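Local coordinates for protein multicopper oxidase (PDB 6VOW) that probably couples the one-electron oxidation of phenolic, lignin-related substrates to the reduction of dioxygen to water at its copper centres, as laccases do, at residues Pro389-Gly394 with Thr412-Leu417; Lys398-Asp403 with Thr422-Leu427; Arg222-Asp227 with Gly265-Leu270; Gly374-Glu379 with Leu427-Pro432; Asp247-Glu252 with Asn312-Pro317. All coordinates share one frame; numbering follows the deposited sequence.

Contact 1. Residues Pro389-Gly394 with Thr412-Leu417. With CU (copper (II) ion), chain C; C2O (Cu-O-Cu linkage), chain B.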
# COMPACT_ATOMS: atom_id res chain seq x y z
N PRO A 389 7.32 -3.61 7.20
CA PRO A 389 7.13 -3.25 5.76
C PRO A 389 7.65 -1.83 5.53
O PRO A 389 7.01 -0.81 5.91
CB PRO A 389 5.62 -3.33 5.58
CG PRO A 389 5.12 -2.92 6.94
CD PRO A 389 6.04 -3.66 7.88
N ILE A 390 8.86 -1.80 5.00
CA ILE A 390 9.58 -0.59 4.98
C ILE A 390 9.29 0.08 3.70
O ILE A 390 9.56 -0.47 2.61
CB ILE A 390 11.06 -0.80 5.04
CG1 ILE A 390 11.45 -1.50 6.40
CG2 ILE A 390 11.77 0.56 4.84
CD1 ILE A 390 11.44 -0.65 7.62
N HIS A 391 8.86 1.32 3.83
CA HIS A 391 8.37 2.07 2.68
C HIS A 391 9.13 3.39 2.45
O HIS A 391 9.52 4.07 3.39
CB HIS A 391 6.92 2.26 2.97
CG HIS A 391 6.25 3.19 2.05
ND1 HIS A 391 5.99 2.86 0.74
CD2 HIS A 391 5.73 4.42 2.25
CE1 HIS A 391 5.36 3.87 0.15
NE2 HIS A 391 5.19 4.81 1.04
N LEU A 392 9.36 3.76 1.21
CA LEU A 392 10.00 5.04 0.87
C LEU A 392 9.03 5.84 0.02
O LEU A 392 8.54 5.34 -0.97
CB LEU A 392 11.21 4.76 0.05
CG LEU A 392 12.04 5.94 -0.36
CD1 LEU A 392 12.41 6.81 0.87
CD2 LEU A 392 13.23 5.36 -1.05
N HIS A 393 8.78 7.09 0.39
CA HIS A 393 8.05 7.98 -0.42
C HIS A 393 8.84 8.45 -1.59
O HIS A 393 10.11 8.47 -1.55
CB HIS A 393 7.85 9.21 0.34
CG HIS A 393 6.89 9.07 1.41
ND1 HIS A 393 6.02 10.07 1.75
CD2 HIS A 393 6.59 8.00 2.18
CE1 HIS A 393 5.21 9.63 2.69
NE2 HIS A 393 5.55 8.39 2.95
N GLY A 394 8.09 8.88 -2.61
CA GLY A 394 8.64 9.71 -3.66
C GLY A 394 9.33 8.99 -4.76
O GLY A 394 9.49 9.55 -5.81
N THR A 412 9.60 -1.64 -6.34
CA THR A 412 8.56 -1.51 -5.35
C THR A 412 8.87 -0.28 -4.54
O THR A 412 9.97 0.20 -4.59
CB THR A 412 8.52 -2.79 -4.46
OG1 THR A 412 7.56 -2.62 -3.45
CG2 THR A 412 9.86 -3.09 -3.84
N ASP A 413 7.85 0.23 -3.82
CA ASP A 413 7.95 1.32 -2.85
C ASP A 413 8.06 0.73 -1.42
O ASP A 413 8.32 1.45 -0.41
CB ASP A 413 6.74 2.27 -2.98
CG ASP A 413 5.38 1.53 -2.90
OD1 ASP A 413 5.10 0.96 -1.82
OD2 ASP A 413 4.58 1.50 -3.89
N THR A 414 7.90 -0.60 -1.32
CA THR A 414 7.92 -1.25 -0.02
C THR A 414 8.60 -2.58 -0.00
O THR A 414 8.40 -3.36 -0.87
CB THR A 414 6.50 -1.31 0.49
OG1 THR A 414 6.13 0.04 0.60
CG2 THR A 414 6.39 -1.88 1.93
N TYR A 415 9.41 -2.81 1.00
CA TYR A 415 10.00 -4.13 1.19
C TYR A 415 9.63 -4.64 2.58
O TYR A 415 9.86 -3.98 3.57
CB TYR A 415 11.52 -4.13 1.09
CG TYR A 415 12.05 -5.53 1.15
CD1 TYR A 415 11.69 -6.45 0.14
CD2 TYR A 415 12.88 -5.97 2.20
CE1 TYR A 415 12.12 -7.75 0.16
CE2 TYR A 415 13.33 -7.32 2.23
CZ TYR A 415 12.96 -8.20 1.19
OH TYR A 415 13.36 -9.56 1.12
N LEU A 416 9.08 -5.84 2.63
CA LEU A 416 8.71 -6.45 3.92
C LEU A 416 9.98 -7.10 4.54
O LEU A 416 10.45 -8.22 4.15
CB LEU A 416 7.52 -7.44 3.71
CG LEU A 416 6.89 -8.11 4.91
CD1 LEU A 416 6.35 -7.15 5.95
CD2 LEU A 416 5.80 -9.04 4.45
N LEU A 417 10.53 -6.36 5.48
CA LEU A 417 11.81 -6.65 6.04
C LEU A 417 11.68 -7.60 7.19
O LEU A 417 11.20 -7.22 8.28
CB LEU A 417 12.44 -5.37 6.52
CG LEU A 417 13.93 -5.50 6.81
CD1 LEU A 417 14.70 -5.92 5.59
CD2 LEU A 417 14.41 -4.11 7.31
CU CU C . 4.05 6.39 0.76
CU2 C2O B . 1.28 4.46 2.58
CU3 C2O B . 4.31 7.37 4.45
O1 C2O B . 2.91 5.80 3.52
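ND1 of H391 lies among three oxygens of segment 412-417: it donates to OG1 of T414 (2.8 Å) and makes weaker bonds to O and OD1 of D413. This is the copper-binding edge of a cupredoxin-fold domain, where strands 389-392 and 414-417 pair antiparallel. I390 and Y415 form the hydrogen-bonded pair, the N of I390 lying 2.8 Å from the O of Y415, and the N of L392 bonds to the O of D413. CG of H391 is set anti to its backbone N, beside the carbonyl carbon (chi1 171°), and from there the ring spans the gap between T414 at ND1 and a copper ion bound by NE2 at 2.0 Å, which H94 shares; H393 ligates a copper of the Cu-O-Cu linkage through NE2. The hydroxyl of T414 in turn donates to OD1 of D413, meeting the anti lone pair at 2.8 Å, while OD2 of D413 forms a salt bridge with R267. A valine in place of T414 would probably leave ND1 with only its weak bonds to D413 and the copper-binding imidazole less firmly fixed in rotation. On the same face of the sheet, CD1 of L416 rests 3.9 Å from CB of P389.

Contact 2. Residues Lys398-Asp403 with Thr422-Leu427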
# COMPACT_ATOMS: atom_id res chain seq x y z
N LYS A 398 14.47 -0.79 -6.29
CA LYS A 398 14.59 -2.13 -6.82
C LYS A 398 15.21 -3.01 -5.77
O LYS A 398 16.27 -2.70 -5.25
CB LYS A 398 15.52 -2.12 -8.05
CG LYS A 398 15.55 -3.43 -8.81
CD LYS A 398 16.29 -3.34 -10.09
CE LYS A 398 15.76 -4.37 -11.06
NZ LYS A 398 16.52 -4.23 -12.35
N VAL A 399 14.57 -4.10 -5.46
CA VAL A 399 15.02 -5.02 -4.43
C VAL A 399 16.06 -5.91 -5.01
O VAL A 399 15.82 -6.61 -6.03
CB VAL A 399 13.86 -5.90 -3.96
CG1 VAL A 399 14.28 -6.82 -2.82
CG2 VAL A 399 12.73 -5.02 -3.52
N LEU A 400 17.23 -5.91 -4.39
CA LEU A 400 18.34 -6.59 -5.04
C LEU A 400 18.43 -8.01 -4.49
O LEU A 400 18.21 -9.02 -5.23
CB LEU A 400 19.62 -5.81 -4.82
CG LEU A 400 20.16 -4.83 -5.80
CD1 LEU A 400 19.06 -3.93 -6.33
CD2 LEU A 400 21.30 -4.05 -5.18
N SER A 401 18.72 -8.05 -3.18
CA SER A 401 19.07 -9.29 -2.47
C SER A 401 18.57 -9.25 -1.03
O SER A 401 18.20 -8.18 -0.50
CB SER A 401 20.60 -9.48 -2.47
OG SER A 401 21.28 -8.33 -1.99
N SER A 402 18.57 -10.43 -0.41
CA SER A 402 18.32 -10.51 1.04
C SER A 402 19.23 -11.51 1.70
O SER A 402 19.77 -12.36 1.04
CB SER A 402 16.88 -10.85 1.30
OG SER A 402 16.68 -10.92 2.68
N ASP A 403 19.44 -11.37 3.01
CA ASP A 403 20.01 -12.44 3.87
C ASP A 403 19.24 -13.73 3.72
O ASP A 403 19.81 -14.81 3.66
CB ASP A 403 19.78 -12.09 5.34
CG ASP A 403 20.93 -11.37 5.99
OD1 ASP A 403 22.08 -11.50 5.49
OD2 ASP A 403 20.65 -10.70 7.04
N THR A 422 18.75 -8.84 6.64
CA THR A 422 19.46 -7.73 5.96
C THR A 422 19.20 -7.79 4.46
O THR A 422 19.74 -8.67 3.79
CB THR A 422 20.98 -7.73 6.17
OG1 THR A 422 21.27 -7.37 7.53
CG2 THR A 422 21.66 -6.72 5.22
N ALA A 423 18.41 -6.82 3.95
CA ALA A 423 18.13 -6.70 2.50
C ALA A 423 18.81 -5.46 1.81
O ALA A 423 19.07 -4.39 2.41
CB ALA A 423 16.62 -6.76 2.25
N ARG A 424 19.17 -5.66 0.56
CA ARG A 424 19.81 -4.62 -0.19
C ARG A 424 18.84 -4.20 -1.28
O ARG A 424 18.17 -5.01 -1.93
CB ARG A 424 21.13 -5.14 -0.72
CG ARG A 424 22.17 -5.29 0.38
CD ARG A 424 23.39 -6.04 -0.04
NE ARG A 424 24.17 -5.31 -1.03
CZ ARG A 424 24.22 -5.58 -2.34
NH1 ARG A 424 23.53 -6.58 -2.88
NH2 ARG A 424 25.00 -4.83 -3.13
N VAL A 425 18.75 -2.89 -1.41
CA VAL A 425 17.71 -2.23 -2.16
C VAL A 425 18.42 -1.05 -2.87
O VAL A 425 19.31 -0.42 -2.29
CB VAL A 425 16.63 -1.82 -1.12
CG1 VAL A 425 16.10 -0.43 -1.33
CG2 VAL A 425 15.48 -2.78 -1.14
N ALA A 426 18.03 -0.76 -4.11
CA ALA A 426 18.67 0.26 -4.90
C ALA A 426 17.69 1.18 -5.65
O ALA A 426 16.64 0.75 -6.12
CB ALA A 426 19.60 -0.43 -5.89
N LEU A 427 18.07 2.45 -5.74
CA LEU A 427 17.23 3.49 -6.26
C LEU A 427 18.04 4.50 -6.99
O LEU A 427 19.24 4.62 -6.75
CB LEU A 427 16.54 4.22 -5.12
CG LEU A 427 17.44 4.79 -4.01
CD1 LEU A 427 17.45 6.27 -4.12
CD2 LEU A 427 16.97 4.46 -2.58
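S401 and R424 meet across two antiparallel strands both through their backbones and through their side chains. Among the backbone bonds, K398 and A426 form a regular hydrogen-bonded pair, the N of K398 giving a nearly straight bond to the O of A426 (177°). The register then slips by one residue: L400 and S401 both face R424, a classic beta bulge, and the O of R424 takes a bond from the N of L400 at 2.8 Å and a weak one from the N of S401. R424 N returns a bond to the O of S401, and at the strand end the N of D403 bonds to the O of T422.

Side-chain polar bonds follow at the bulge and beyond it. OG of S401, set between its own backbone N and carbonyl carbon (chi1 52°), receives NH1 of R424 at 3.0 Å, close to the guanidinium plane. OD2 of D403 accepts the N of T422 at 2.7 Å, the donor standing above the carboxylate plane.

Apolar contacts are fewer. CD1 of L400 reaches CB of A426 at 3.6 Å, and CG2 of V399 looks across to CG2 of V425 on the opposite face.

Within its sheet the pair lies between strands 375-382 and 410-412, and the V399, S402 and A423 face packs on Y415 of strand 414-417, joining the two sheets of the cupredoxin domain.

Contact 3. Residues Arg222-Asp227 with Gly265-Leu270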
# COMPACT_ATOMS: atom_id res chain seq x y z
N ARG A 222 -6.80 -7.44 -8.20
CA ARG A 222 -5.94 -6.36 -7.70
C ARG A 222 -6.09 -6.43 -6.19
O ARG A 222 -7.18 -6.24 -5.69
CB ARG A 222 -6.46 -5.00 -8.21
CG ARG A 222 -6.44 -4.88 -9.71
CD ARG A 222 -7.10 -3.59 -10.13
NE ARG A 222 -7.08 -3.33 -11.60
CZ ARG A 222 -6.04 -2.87 -12.28
NH1 ARG A 222 -4.90 -2.69 -11.75
NH2 ARG A 222 -6.14 -2.63 -13.60
N LEU A 223 -5.00 -6.73 -5.48
CA LEU A 223 -5.07 -7.00 -4.02
C LEU A 223 -4.36 -5.89 -3.34
O LEU A 223 -3.16 -5.67 -3.60
CB LEU A 223 -4.38 -8.30 -3.72
CG LEU A 223 -5.33 -9.45 -4.10
CD1 LEU A 223 -4.56 -10.68 -4.54
CD2 LEU A 223 -6.13 -9.78 -2.88
N PHE A 224 -5.10 -5.17 -2.53
CA PHE A 224 -4.59 -4.04 -1.78
C PHE A 224 -4.66 -4.34 -0.29
O PHE A 224 -5.72 -4.67 0.26
CB PHE A 224 -5.42 -2.77 -2.03
CG PHE A 224 -5.64 -2.42 -3.46
CD1 PHE A 224 -6.62 -3.02 -4.19
CD2 PHE A 224 -4.89 -1.44 -4.05
CE1 PHE A 224 -6.85 -2.61 -5.50
CE2 PHE A 224 -5.05 -1.09 -5.37
CZ PHE A 224 -6.09 -1.63 -6.08
N ASN A 225 -3.54 -4.20 0.38
CA ASN A 225 -3.57 -4.35 1.83
C ASN A 225 -3.70 -2.94 2.39
O ASN A 225 -2.73 -2.15 2.42
CB ASN A 225 -2.31 -5.08 2.33
CG ASN A 225 -2.29 -5.17 3.87
OD1 ASN A 225 -2.97 -4.41 4.57
ND2 ASN A 225 -1.50 -6.12 4.39
N LEU A 226 -4.93 -2.61 2.80
CA LEU A 226 -5.17 -1.32 3.29
C LEU A 226 -5.11 -1.30 4.78
O LEU A 226 -5.49 -0.29 5.36
CB LEU A 226 -6.48 -0.73 2.75
CG LEU A 226 -6.63 -0.80 1.26
CD1 LEU A 226 -7.89 -0.05 0.90
CD2 LEU A 226 -5.46 -0.15 0.53
N ASP A 227 -4.52 -2.32 5.39
CA ASP A 227 -4.47 -2.41 6.81
C ASP A 227 -3.35 -1.62 7.44
O ASP A 227 -2.37 -1.44 6.87
CB ASP A 227 -4.38 -3.83 7.26
CG ASP A 227 -4.84 -3.97 8.73
OD1 ASP A 227 -6.09 -3.83 8.98
OD2 ASP A 227 -3.90 -4.10 9.62
N GLY A 265 0.10 -1.97 3.17
CA GLY A 265 0.46 -1.08 2.08
C GLY A 265 1.06 -1.71 0.84
O GLY A 265 1.48 -1.00 -0.09
N MET A 266 1.09 -3.03 0.80
CA MET A 266 1.49 -3.75 -0.37
C MET A 266 0.32 -4.14 -1.22
O MET A 266 -0.79 -4.29 -0.79
CB MET A 266 2.30 -4.99 0.00
CG MET A 266 3.62 -4.60 0.65
SD MET A 266 4.46 -6.05 1.30
CE MET A 266 5.26 -6.77 -0.09
N ARG A 267 0.62 -4.33 -2.47
CA ARG A 267 -0.40 -4.72 -3.43
C ARG A 267 0.18 -5.72 -4.37
O ARG A 267 1.38 -5.80 -4.58
CB ARG A 267 -0.79 -3.47 -4.23
CG ARG A 267 -1.35 -2.32 -3.45
CD ARG A 267 -0.29 -1.34 -3.00
NE ARG A 267 0.46 -0.64 -4.07
CZ ARG A 267 1.68 -0.17 -3.90
NH1 ARG A 267 2.34 -0.39 -2.77
NH2 ARG A 267 2.30 0.44 -4.88
N ILE A 268 -0.70 -6.46 -5.01
CA ILE A 268 -0.31 -7.35 -6.06
C ILE A 268 -1.41 -7.38 -7.08
O ILE A 268 -2.60 -7.17 -6.79
CB ILE A 268 -0.09 -8.84 -5.57
CG1 ILE A 268 -1.33 -9.48 -4.87
CG2 ILE A 268 1.08 -8.90 -4.63
CD1 ILE A 268 -1.04 -10.90 -4.46
N ASP A 269 -1.01 -7.74 -8.28
CA ASP A 269 -1.99 -8.19 -9.29
C ASP A 269 -1.76 -9.67 -9.35
O ASP A 269 -0.63 -10.12 -9.61
CB ASP A 269 -1.67 -7.66 -10.64
CG ASP A 269 -2.08 -6.22 -10.82
OD1 ASP A 269 -3.23 -5.88 -10.52
OD2 ASP A 269 -1.24 -5.44 -11.33
N LEU A 270 -2.84 -10.39 -9.14
CA LEU A 270 -2.83 -11.78 -9.01
C LEU A 270 -3.76 -12.21 -10.12
O LEU A 270 -4.97 -11.93 -10.04
CB LEU A 270 -3.33 -12.17 -7.59
CG LEU A 270 -3.41 -13.69 -7.38
CD1 LEU A 270 -2.15 -14.40 -7.84
CD2 LEU A 270 -3.72 -14.11 -5.99
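CG of L223 is turned anti to its carbonyl carbon (chi1 -79°) and CG1 of I268 sits between its own backbone N and carbonyl carbon (chi1 57°). Paired on one face of the sheet, the two side chains lie alongside each other, pointing the same way. CB and CD1 of L223 both touch CG1 of I268 at 3.5 Å, tighter than usual, and CD1 also meets CB of L270. These residues pair antiparallel strands 222-225 and 267-270 of the six-stranded sheet in the middle of the chain, the N of L223 bonding the O of I268 at 2.8 Å. Nearer the loop, the N of N225 bonds the O of M266, and the N of G265 returns to the O of N225. OD1 of N225 also accepts the N of D227 at 2.7 Å, an Asx turn, while its ND2 serves L262 and V230. An alanine at N225 would probably leave the N of D227 without its acceptor and the turn free to shift. On the other face CD2 of F224 meets CG of R267. R222 and D269 run side by side in a long salt bridge, NH1 to OD1 3.8 Å. No N-H points at the oxygen, so the attraction is probably between charges only; both ends rely on outside partners, among them E166 for R222 and N132 for both.

Contact 4. Residues Gly374-Glu379 with Leu427-Pro432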
# COMPACT_ATOMS: atom_id res chain seq x y z
N GLY A 374 21.37 10.84 -8.38
CA GLY A 374 22.36 9.92 -7.79
C GLY A 374 21.80 8.52 -7.66
O GLY A 374 20.60 8.31 -7.40
N HIS A 375 22.69 7.55 -7.78
CA HIS A 375 22.36 6.13 -7.70
C HIS A 375 22.90 5.62 -6.34
O HIS A 375 24.07 5.82 -6.02
CB HIS A 375 22.95 5.40 -8.89
CG HIS A 375 22.29 5.74 -10.22
ND1 HIS A 375 22.29 7.00 -10.76
CD2 HIS A 375 21.64 4.96 -11.11
CE1 HIS A 375 21.63 7.00 -11.91
NE2 HIS A 375 21.24 5.76 -12.15
N TYR A 376 22.01 5.04 -5.55
CA TYR A 376 22.30 4.62 -4.20
C TYR A 376 21.81 3.22 -3.99
O TYR A 376 20.85 2.78 -4.65
CB TYR A 376 21.64 5.57 -3.19
CG TYR A 376 22.11 6.98 -3.29
CD1 TYR A 376 21.43 7.88 -4.05
CD2 TYR A 376 23.25 7.41 -2.61
CE1 TYR A 376 21.86 9.19 -4.17
CE2 TYR A 376 23.67 8.74 -2.71
CZ TYR A 376 22.97 9.60 -3.53
OH TYR A 376 23.32 10.88 -3.68
N ILE A 377 22.49 2.52 -3.09
CA ILE A 377 22.06 1.22 -2.58
C ILE A 377 21.76 1.52 -1.14
O ILE A 377 22.58 2.16 -0.49
CB ILE A 377 23.18 0.14 -2.49
CG1 ILE A 377 24.07 0.05 -3.73
CG2 ILE A 377 22.60 -1.22 -2.10
CD1 ILE A 377 23.44 -0.69 -4.87
N PHE A 378 20.60 1.05 -0.67
CA PHE A 378 20.19 1.05 0.73
C PHE A 378 20.29 -0.39 1.21
O PHE A 378 19.61 -1.29 0.67
CB PHE A 378 18.75 1.52 0.87
CG PHE A 378 18.56 3.00 0.72
CD1 PHE A 378 19.48 3.84 0.05
CD2 PHE A 378 17.44 3.58 1.25
CE1 PHE A 378 19.24 5.21 -0.07
CE2 PHE A 378 17.20 4.93 1.13
CZ PHE A 378 18.10 5.75 0.49
N GLU A 379 21.16 -0.61 2.19
CA GLU A 379 21.19 -1.82 2.95
C GLU A 379 20.18 -1.65 4.06
O GLU A 379 20.29 -0.74 4.89
CB GLU A 379 22.55 -2.11 3.56
CG GLU A 379 22.65 -3.56 4.06
CD GLU A 379 23.93 -3.89 4.82
OE1 GLU A 379 24.08 -3.39 5.98
OE2 GLU A 379 24.78 -4.67 4.30
N LEU A 427 18.07 2.45 -5.74
CA LEU A 427 17.23 3.49 -6.26
C LEU A 427 18.04 4.50 -6.99
O LEU A 427 19.24 4.62 -6.75
CB LEU A 427 16.54 4.22 -5.12
CG LEU A 427 17.44 4.79 -4.01
CD1 LEU A 427 17.45 6.27 -4.12
CD2 LEU A 427 16.97 4.46 -2.58
N VAL A 428 17.36 5.23 -7.88
CA VAL A 428 17.81 6.51 -8.40
C VAL A 428 17.11 7.60 -7.63
O VAL A 428 15.92 7.53 -7.46
CB VAL A 428 17.54 6.64 -9.91
CG1 VAL A 428 18.08 8.00 -10.48
CG2 VAL A 428 18.13 5.38 -10.63
N ALA A 429 17.87 8.59 -7.15
CA ALA A 429 17.34 9.69 -6.35
C ALA A 429 16.82 10.71 -7.35
O ALA A 429 17.39 11.75 -7.58
CB ALA A 429 18.39 10.24 -5.42
N ASP A 430 15.65 10.34 -7.85
CA ASP A 430 15.00 10.80 -9.07
C ASP A 430 14.25 12.10 -8.89
O ASP A 430 14.07 12.84 -9.82
CB ASP A 430 13.88 9.75 -9.35
CG ASP A 430 13.83 9.31 -10.77
OD1 ASP A 430 14.21 10.09 -11.70
OD2 ASP A 430 13.38 8.13 -10.95
N ASN A 431 13.73 12.31 -7.69
CA ASN A 431 12.59 13.19 -7.44
C ASN A 431 13.08 14.03 -6.23
O ASN A 431 13.36 13.47 -5.14
CB ASN A 431 11.40 12.23 -7.19
CG ASN A 431 10.10 12.91 -7.01
OD1 ASN A 431 10.02 14.11 -7.09
ND2 ASN A 431 9.08 12.14 -6.79
N PRO A 432 13.30 15.35 -6.43
CA PRO A 432 13.83 16.17 -5.37
C PRO A 432 12.76 16.49 -4.32
O PRO A 432 11.55 16.60 -4.62
CB PRO A 432 14.32 17.43 -6.12
CG PRO A 432 13.35 17.57 -7.23
CD PRO A 432 13.11 16.14 -7.66
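Y376 and L427 form an antiparallel hydrogen-bonded pair in the C-terminal cupredoxin-fold domain, each N bonding to the other's O at 3.0 Å, and H375 faces V428 as the adjoining non-hydrogen-bonded pair. Beyond it, the N of A429 reaches the O of G374 at 2.8 Å, all three donors lying nearly along the C=O axis. A429 is itself the centre of an inverse gamma turn, by which the chain leaves the pairing.

The side chains divide between the two faces of the sheet. CD2 of L427 stands over the middle of the F378 ring, 3.5 Å from its centroid and only 12° off the normal, a CH-pi contact. CB of A429 comes to the rim of the Y376 ring, near its plane, with CE1 the nearest ring atom at 3.8 Å. On the other face H375 and V428 lie side by side, and CG2 of V428 makes a second CH-pi contact over one face of the imidazole, 3.5 Å from NE2.

L370, from the other sheet of the domain, touches Y376, F378, L427 and A429, and the OH of Y376 bonds to the N of K371. The chemistry is thus divided: backbone bonds set the register, while L427 on F378 and A429 at the rim of Y376 pack the buried face through dispersion. V428 over the partly exposed H375 does the like on the other face, with no charged pair across the two segments.

Contact 5. Residues Asp247-Glu252 with Asn312-Pro317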
# COMPACT_ATOMS: atom_id res chain seq x y z
N ASP A 247 3.30 -4.22 -5.86
CA ASP A 247 3.40 -2.87 -5.33
C ASP A 247 3.46 -1.91 -6.54
O ASP A 247 4.30 -1.03 -6.63
CB ASP A 247 4.62 -2.79 -4.41
CG ASP A 247 4.64 -3.95 -3.37
OD1 ASP A 247 3.65 -4.16 -2.70
OD2 ASP A 247 5.63 -4.70 -3.30
N GLY A 248 2.52 -2.13 -7.45
CA GLY A 248 2.33 -1.29 -8.67
C GLY A 248 3.39 -1.39 -9.76
O GLY A 248 3.51 -0.49 -10.61
N HIS A 249 4.21 -2.45 -9.76
CA HIS A 249 5.26 -2.60 -10.77
C HIS A 249 5.33 -4.01 -11.33
O HIS A 249 5.43 -4.98 -10.57
CB HIS A 249 6.56 -2.21 -10.21
CG HIS A 249 6.59 -0.78 -9.88
ND1 HIS A 249 6.90 0.19 -10.80
CD2 HIS A 249 6.22 -0.15 -8.76
CE1 HIS A 249 6.79 1.38 -10.22
NE2 HIS A 249 6.38 1.19 -8.98
N PRO A 250 5.19 -4.14 -12.65
CA PRO A 250 5.12 -5.43 -13.29
C PRO A 250 6.29 -6.37 -13.03
O PRO A 250 7.37 -5.91 -12.79
CB PRO A 250 5.13 -5.04 -14.76
CG PRO A 250 4.28 -3.78 -14.73
CD PRO A 250 4.88 -3.05 -13.59
N ILE A 251 6.07 -7.67 -13.05
CA ILE A 251 7.23 -8.59 -12.93
C ILE A 251 7.08 -9.52 -14.13
O ILE A 251 6.03 -9.53 -14.82
CB ILE A 251 7.27 -9.40 -11.57
CG1 ILE A 251 5.94 -10.14 -11.35
CG2 ILE A 251 7.72 -8.50 -10.35
CD1 ILE A 251 5.84 -10.91 -10.04
N GLU A 252 8.12 -10.33 -14.36
CA GLU A 252 7.96 -11.55 -15.13
C GLU A 252 6.93 -12.39 -14.38
O GLU A 252 7.12 -12.74 -13.20
CB GLU A 252 9.27 -12.34 -15.29
CG GLU A 252 9.15 -13.62 -16.12
CD GLU A 252 8.70 -13.34 -17.56
OE1 GLU A 252 9.07 -12.30 -18.17
OE2 GLU A 252 7.92 -14.17 -18.07
N ASN A 312 6.85 -0.17 -15.92
CA ASN A 312 6.78 1.28 -15.68
C ASN A 312 8.12 2.02 -15.94
O ASN A 312 9.18 1.39 -15.83
CB ASN A 312 6.27 1.43 -14.28
CG ASN A 312 4.83 1.07 -14.24
OD1 ASN A 312 4.13 1.40 -15.18
ND2 ASN A 312 4.39 0.36 -13.23
N PRO A 313 8.08 3.31 -16.32
CA PRO A 313 9.26 4.09 -16.63
C PRO A 313 10.03 4.57 -15.38
O PRO A 313 10.07 5.76 -15.08
CB PRO A 313 8.67 5.32 -17.38
CG PRO A 313 7.35 5.50 -16.73
CD PRO A 313 6.83 4.10 -16.58
N VAL A 314 10.66 3.63 -14.69
CA VAL A 314 11.39 3.88 -13.47
C VAL A 314 12.86 3.88 -13.83
O VAL A 314 13.32 3.18 -14.69
CB VAL A 314 11.12 2.77 -12.47
CG1 VAL A 314 11.58 3.19 -11.10
CG2 VAL A 314 9.67 2.40 -12.44
N ALA A 315 13.62 4.69 -13.12
CA ALA A 315 15.01 4.90 -13.44
C ALA A 315 15.83 3.68 -12.97
O ALA A 315 15.89 3.39 -11.79
CB ALA A 315 15.49 6.21 -12.78
N GLU A 316 16.40 2.93 -13.91
CA GLU A 316 17.21 1.77 -13.60
C GLU A 316 18.30 2.17 -12.67
O GLU A 316 19.06 3.08 -12.95
CB GLU A 316 17.82 1.17 -14.87
CG GLU A 316 18.40 -0.22 -14.66
CD GLU A 316 17.44 -1.22 -14.01
OE1 GLU A 316 16.49 -1.68 -14.71
OE2 GLU A 316 17.64 -1.55 -12.80
N PRO A 317 18.36 1.55 -11.51
CA PRO A 317 19.59 1.79 -10.78
C PRO A 317 20.68 1.01 -11.52
O PRO A 317 20.41 -0.08 -12.07
CB PRO A 317 19.28 1.30 -9.36
CG PRO A 317 17.80 1.29 -9.32
CD PRO A 317 17.39 0.84 -10.69
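N312 reaches H249, P250 and the carbonyl of G248 with one side chain, at a place where a loop runs past the edge of a beta sheet. Residues 249-252 belong to strand 249-255, an outermost strand of the six-stranded sheet in what is probably the middle cupredoxin-type domain, as in three-domain laccases; 312-317 lie in the linker leading toward strand 323-329 of the copper-binding C-terminal part. No backbone bonds of the sheet kind join the two. The positive phi of G248 (70°) is one that glycine adopts readily, and it brings the chain round into H249.

The polar approaches centre on the amide. ND2 of N312 comes within 2.9 Å of the O of G248, but the angle is too poor for a hydrogen bond, and the amide nitrogen instead donates to the O of A130.

Close packing accounts for the approaches of CB of N312, CD of P250 and CG2 of V314. The amide plane of N312 stands 85° from the plane of the H249 ring, and the two side chains cross at about a right angle. CB of N312 is 3.7 Å from ND1 of that ring, while P250 presents CD to ND2 of N312 at 3.5 Å. P313, the centre of an inverse gamma turn, carries the loop on to V314, which also crosses the imidazole at about a right angle.

F411 of strand 410-412 touches both H249 and V314, so the C-terminal domain borders the same site. Where V314 meets the ring, its CG2 lies 3.8 Å from CE1 of H249.

How the contacts relate
Contacts 1 and 3 are wholly buried near the chain's centre, and the salt bridge from D413 to R267 links them; contact 1 alone carries copper ligands. Contacts 2 and 4 lie further out, about 19 and 21 Å from that centre, and share strand 422-428, which contact 2 pairs with strand 397-402 and contact 4 with strand 375-382. Contact 2, the more exposed, has polar side-chain bonds at its bulge and at D403, whereas contact 4 relies on aliphatic-aromatic packing. Contact 5, the smallest, has no strand pairing, yet its segments touch all the others: T412 bonds D247, E316 forms a salt bridge with K398, R267 bonds D247, and A315 packs on V428.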